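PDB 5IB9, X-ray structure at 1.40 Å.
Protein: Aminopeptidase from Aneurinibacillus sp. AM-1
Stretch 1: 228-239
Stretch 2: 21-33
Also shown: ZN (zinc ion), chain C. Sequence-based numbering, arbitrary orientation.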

# COMPACT_ATOMS: atom_id res chain seq x y z
N HIS A 228 19.31 -2.25 1.74
CA HIS A 228 18.34 -2.29 2.86
C HIS A 228 19.05 -2.26 4.21
O HIS A 228 20.16 -2.81 4.36
CB HIS A 228 17.37 -3.54 2.78
CG HIS A 228 18.02 -4.90 2.97
ND1 HIS A 228 18.04 -5.54 4.22
CD2 HIS A 228 18.47 -5.77 2.05
CE1 HIS A 228 18.60 -6.76 4.02
NE2 HIS A 228 18.88 -6.90 2.74
N HIS A 229 18.41 -1.56 5.14
CA HIS A 229 19.04 -1.35 6.46
C HIS A 229 18.56 -2.20 7.61
O HIS A 229 19.12 -2.07 8.66
CB HIS A 229 19.02 0.17 6.84
CG HIS A 229 17.66 0.80 6.75
ND1 HIS A 229 16.48 0.44 7.37
CD2 HIS A 229 17.36 1.87 5.96
CE1 HIS A 229 15.49 1.28 6.97
NE2 HIS A 229 16.05 2.16 6.15
N ASP A 230 17.62 -3.09 7.31
CA ASP A 230 17.18 -4.06 8.35
C ASP A 230 17.90 -5.39 8.15
O ASP A 230 18.47 -5.69 7.08
CB ASP A 230 15.69 -4.31 8.24
CG ASP A 230 15.23 -4.95 6.94
OD1 ASP A 230 15.66 -4.54 5.81
OD2 ASP A 230 14.43 -5.90 7.03
N SER A 231 17.88 -6.14 9.29
CA SER A 231 18.43 -7.52 9.20
C SER A 231 17.45 -8.47 9.87
O SER A 231 16.47 -8.04 10.43
CB SER A 231 19.82 -7.62 9.86
OG SER A 231 19.69 -7.46 11.27
N VAL A 232 17.66 -9.77 9.64
CA VAL A 232 16.73 -10.74 10.32
C VAL A 232 17.02 -10.87 11.83
O VAL A 232 18.10 -10.50 12.31
CB VAL A 232 16.84 -12.13 9.66
CG1 VAL A 232 16.40 -12.02 8.16
CG2 VAL A 232 18.21 -12.80 9.82
N GLU A 233 16.01 -11.37 12.55
CA GLU A 233 16.15 -11.62 14.00
C GLU A 233 17.47 -12.37 14.34
O GLU A 233 17.82 -13.34 13.68
CB GLU A 233 15.01 -12.51 14.48
CG GLU A 233 13.63 -11.84 14.68
CD GLU A 233 13.49 -11.06 16.02
OE1 GLU A 233 12.45 -10.33 16.19
OE2 GLU A 233 14.41 -11.18 16.90
N LYS A 234 18.18 -11.90 15.34
CA LYS A 234 19.45 -12.50 15.89
C LYS A 234 20.66 -12.40 14.97
O LYS A 234 21.76 -12.80 15.34
CB LYS A 234 19.22 -14.00 16.29
CG LYS A 234 18.24 -14.14 17.41
CD LYS A 234 18.05 -15.61 17.87
CE LYS A 234 16.72 -15.65 18.62
NZ LYS A 234 16.07 -17.02 18.72
N ALA A 235 20.51 -11.84 13.73
CA ALA A 235 21.65 -11.68 12.89
C ALA A 235 22.15 -10.24 12.94
O ALA A 235 21.35 -9.34 12.60
CB ALA A 235 21.29 -12.00 11.33
N PRO A 236 23.39 -9.99 13.34
CA PRO A 236 23.95 -8.68 13.35
C PRO A 236 23.95 -7.97 11.96
O PRO A 236 24.05 -6.71 11.90
CB PRO A 236 25.40 -8.87 13.92
CG PRO A 236 25.23 -10.14 14.89
CD PRO A 236 24.36 -10.98 13.97
N GLY A 237 23.84 -8.77 10.89
CA GLY A 237 23.59 -8.15 9.57
C GLY A 237 24.75 -7.41 9.04
O GLY A 237 24.54 -6.40 8.35
N ALA A 238 26.00 -7.81 9.31
CA ALA A 238 27.10 -7.04 8.82
C ALA A 238 27.14 -7.14 7.32
O ALA A 238 27.38 -6.12 6.63
CB ALA A 238 28.48 -7.49 9.38
N ASN A 239 26.96 -8.36 6.80
CA ASN A 239 26.96 -8.44 5.33
C ASN A 239 25.57 -8.25 4.75
O ASN A 239 25.48 -7.64 3.63
CB ASN A 239 27.61 -9.76 4.83
CG ASN A 239 28.02 -9.60 3.38
OD1 ASN A 239 28.60 -8.58 3.00
ND2 ASN A 239 27.69 -10.61 2.58
ZN ZN C . 19.71 -8.62 2.05
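Stretch 2 (21-33) TIQFLSQAPRVAG

Stretch 2 enters as the end of a helix, 21-25, leaves helical geometry at S26 and continues as a loop, extended from about A28 to A32, past stretch 1, itself mostly loop. The two run in opposite senses: D230 lies by R30 and A32, P236 by P29, and A238 by S26 and I22.

H228 binds the zinc through NE2 at 2.0 Å. Its O reaches R30 NH2 through water 1, which also bonds D230 O. H229 O accepts a hydrogen bond from R30 NE at 2.8 Å. D230 CA lies 3.1 Å from R30 O, and water 2 links D230 OD2 and S231 O to A32 N.

S231 pairs with R30 twice: S231 N to R30 O, 2.8 Å, and R30 N to S231 OG, 2.9 Å. S231 OG in turn donates to A235 O at 2.8 Å.

A type II turn spans V232 to A235. E233 CA is 3.7 Å from V31 CG2, and A235 O is 3.2 Å from P29 CB. P236 O accepts from R30 NH1 at 2.8 Å, and G237 O from R30 NH2 at 2.9 Å. H229 O, P236 O and G237 O lie at the edge of the R30 guanidinium, near its plane, so its N-H groups point at them, while S231 CB lies over one face. At G237 phi is positive, and a CB would clash with R30 NH2. A238 CB closes the contact, 3.5 Å from I22 CG2.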

# COMPACT_ATOMS: atom_id res chain seq x y z
N THR A 21 31.16 2.16 8.72
CA THR A 21 29.71 2.04 8.73
C THR A 21 29.17 0.69 9.15
O THR A 21 28.23 0.57 9.95
CB THR A 21 29.22 2.34 7.24
OG1 THR A 21 29.48 3.69 6.88
CG2 THR A 21 27.69 1.99 7.08
N ILE A 22 29.79 -0.39 8.66
CA ILE A 22 29.34 -1.76 9.05
C ILE A 22 29.55 -1.98 10.57
O ILE A 22 28.72 -2.62 11.21
CB ILE A 22 30.02 -2.92 8.19
CG1 ILE A 22 29.69 -2.60 6.70
CG2 ILE A 22 29.60 -4.24 8.63
CD1 ILE A 22 30.59 -3.42 5.66
N GLN A 23 30.69 -1.51 11.05
CA GLN A 23 31.02 -1.70 12.48
C GLN A 23 29.92 -1.01 13.30
O GLN A 23 29.40 -1.65 14.24
CB GLN A 23 32.32 -0.98 12.75
CG GLN A 23 32.81 -1.20 14.20
CD GLN A 23 34.24 -0.64 14.34
OE1 GLN A 23 34.58 0.45 13.83
NE2 GLN A 23 35.09 -1.39 15.00
N PHE A 24 29.53 0.20 12.89
CA PHE A 24 28.45 0.91 13.66
C PHE A 24 27.16 0.09 13.60
O PHE A 24 26.47 -0.15 14.62
CB PHE A 24 28.25 2.38 13.18
CG PHE A 24 27.14 3.05 13.92
CD1 PHE A 24 27.38 3.58 15.21
CD2 PHE A 24 25.81 2.95 13.42
CE1 PHE A 24 26.26 4.04 15.98
CE2 PHE A 24 24.65 3.38 14.18
CZ PHE A 24 24.97 3.97 15.47
N LEU A 25 26.70 -0.28 12.36
CA LEU A 25 25.39 -0.83 12.17
C LEU A 25 25.19 -2.23 12.77
O LEU A 25 24.12 -2.63 13.17
CB LEU A 25 24.99 -0.82 10.63
CG LEU A 25 24.80 0.61 10.12
CD1 LEU A 25 24.66 0.37 8.63
CD2 LEU A 25 23.56 1.25 10.69
N SER A 26 26.31 -2.99 12.77
CA SER A 26 26.20 -4.40 13.12
C SER A 26 26.54 -4.66 14.60
O SER A 26 26.83 -5.82 14.96
CB SER A 26 27.13 -5.27 12.20
OG SER A 26 28.49 -4.95 12.32
N GLN A 27 26.43 -3.63 15.45
CA GLN A 27 26.54 -3.90 16.91
C GLN A 27 25.39 -4.73 17.45
O GLN A 27 25.48 -5.33 18.58
CB GLN A 27 26.62 -2.58 17.68
CG GLN A 27 27.83 -1.75 17.34
CD GLN A 27 27.81 -0.39 18.01
OE1 GLN A 27 28.35 -0.24 19.15
NE2 GLN A 27 27.25 0.60 17.33
N ALA A 28 24.26 -4.79 16.73
CA ALA A 28 23.15 -5.58 17.13
C ALA A 28 22.27 -5.80 15.87
O ALA A 28 22.33 -4.97 14.94
CB ALA A 28 22.31 -4.82 18.26
N PRO A 29 21.46 -6.84 15.80
CA PRO A 29 20.48 -6.99 14.72
C PRO A 29 19.57 -5.77 14.59
O PRO A 29 19.29 -5.09 15.56
CB PRO A 29 19.70 -8.25 15.12
CG PRO A 29 20.63 -9.00 16.06
CD PRO A 29 21.33 -7.95 16.81
N ARG A 30 19.14 -5.55 13.35
CA ARG A 30 18.30 -4.37 13.06
C ARG A 30 16.97 -4.86 12.56
O ARG A 30 16.57 -4.70 11.36
CB ARG A 30 19.01 -3.46 11.99
CG ARG A 30 20.32 -2.95 12.47
CD ARG A 30 21.09 -2.14 11.40
NE ARG A 30 21.31 -2.93 10.17
CZ ARG A 30 22.18 -3.98 10.08
NH1 ARG A 30 23.04 -4.26 11.10
NH2 ARG A 30 22.27 -4.67 8.95
N VAL A 31 16.13 -5.42 13.43
CA VAL A 31 14.91 -6.01 12.94
C VAL A 31 13.92 -4.91 12.54
O VAL A 31 13.84 -3.89 13.25
CB VAL A 31 14.27 -6.86 14.07
CG1 VAL A 31 12.89 -7.33 13.66
CG2 VAL A 31 15.21 -8.08 14.30
N ALA A 32 13.21 -5.12 11.40
CA ALA A 32 12.43 -3.99 10.90
C ALA A 32 11.40 -3.53 11.90
O ALA A 32 10.77 -4.35 12.57
CB ALA A 32 11.77 -4.30 9.64
N GLY A 33 11.28 -2.22 12.06
CA GLY A 33 10.24 -1.67 12.94
C GLY A 33 10.72 -1.61 14.39
O GLY A 33 9.97 -1.13 15.27
O HOH W 1 20.76 -4.27 6.53
O HOH W 2 13.96 -7.08 9.43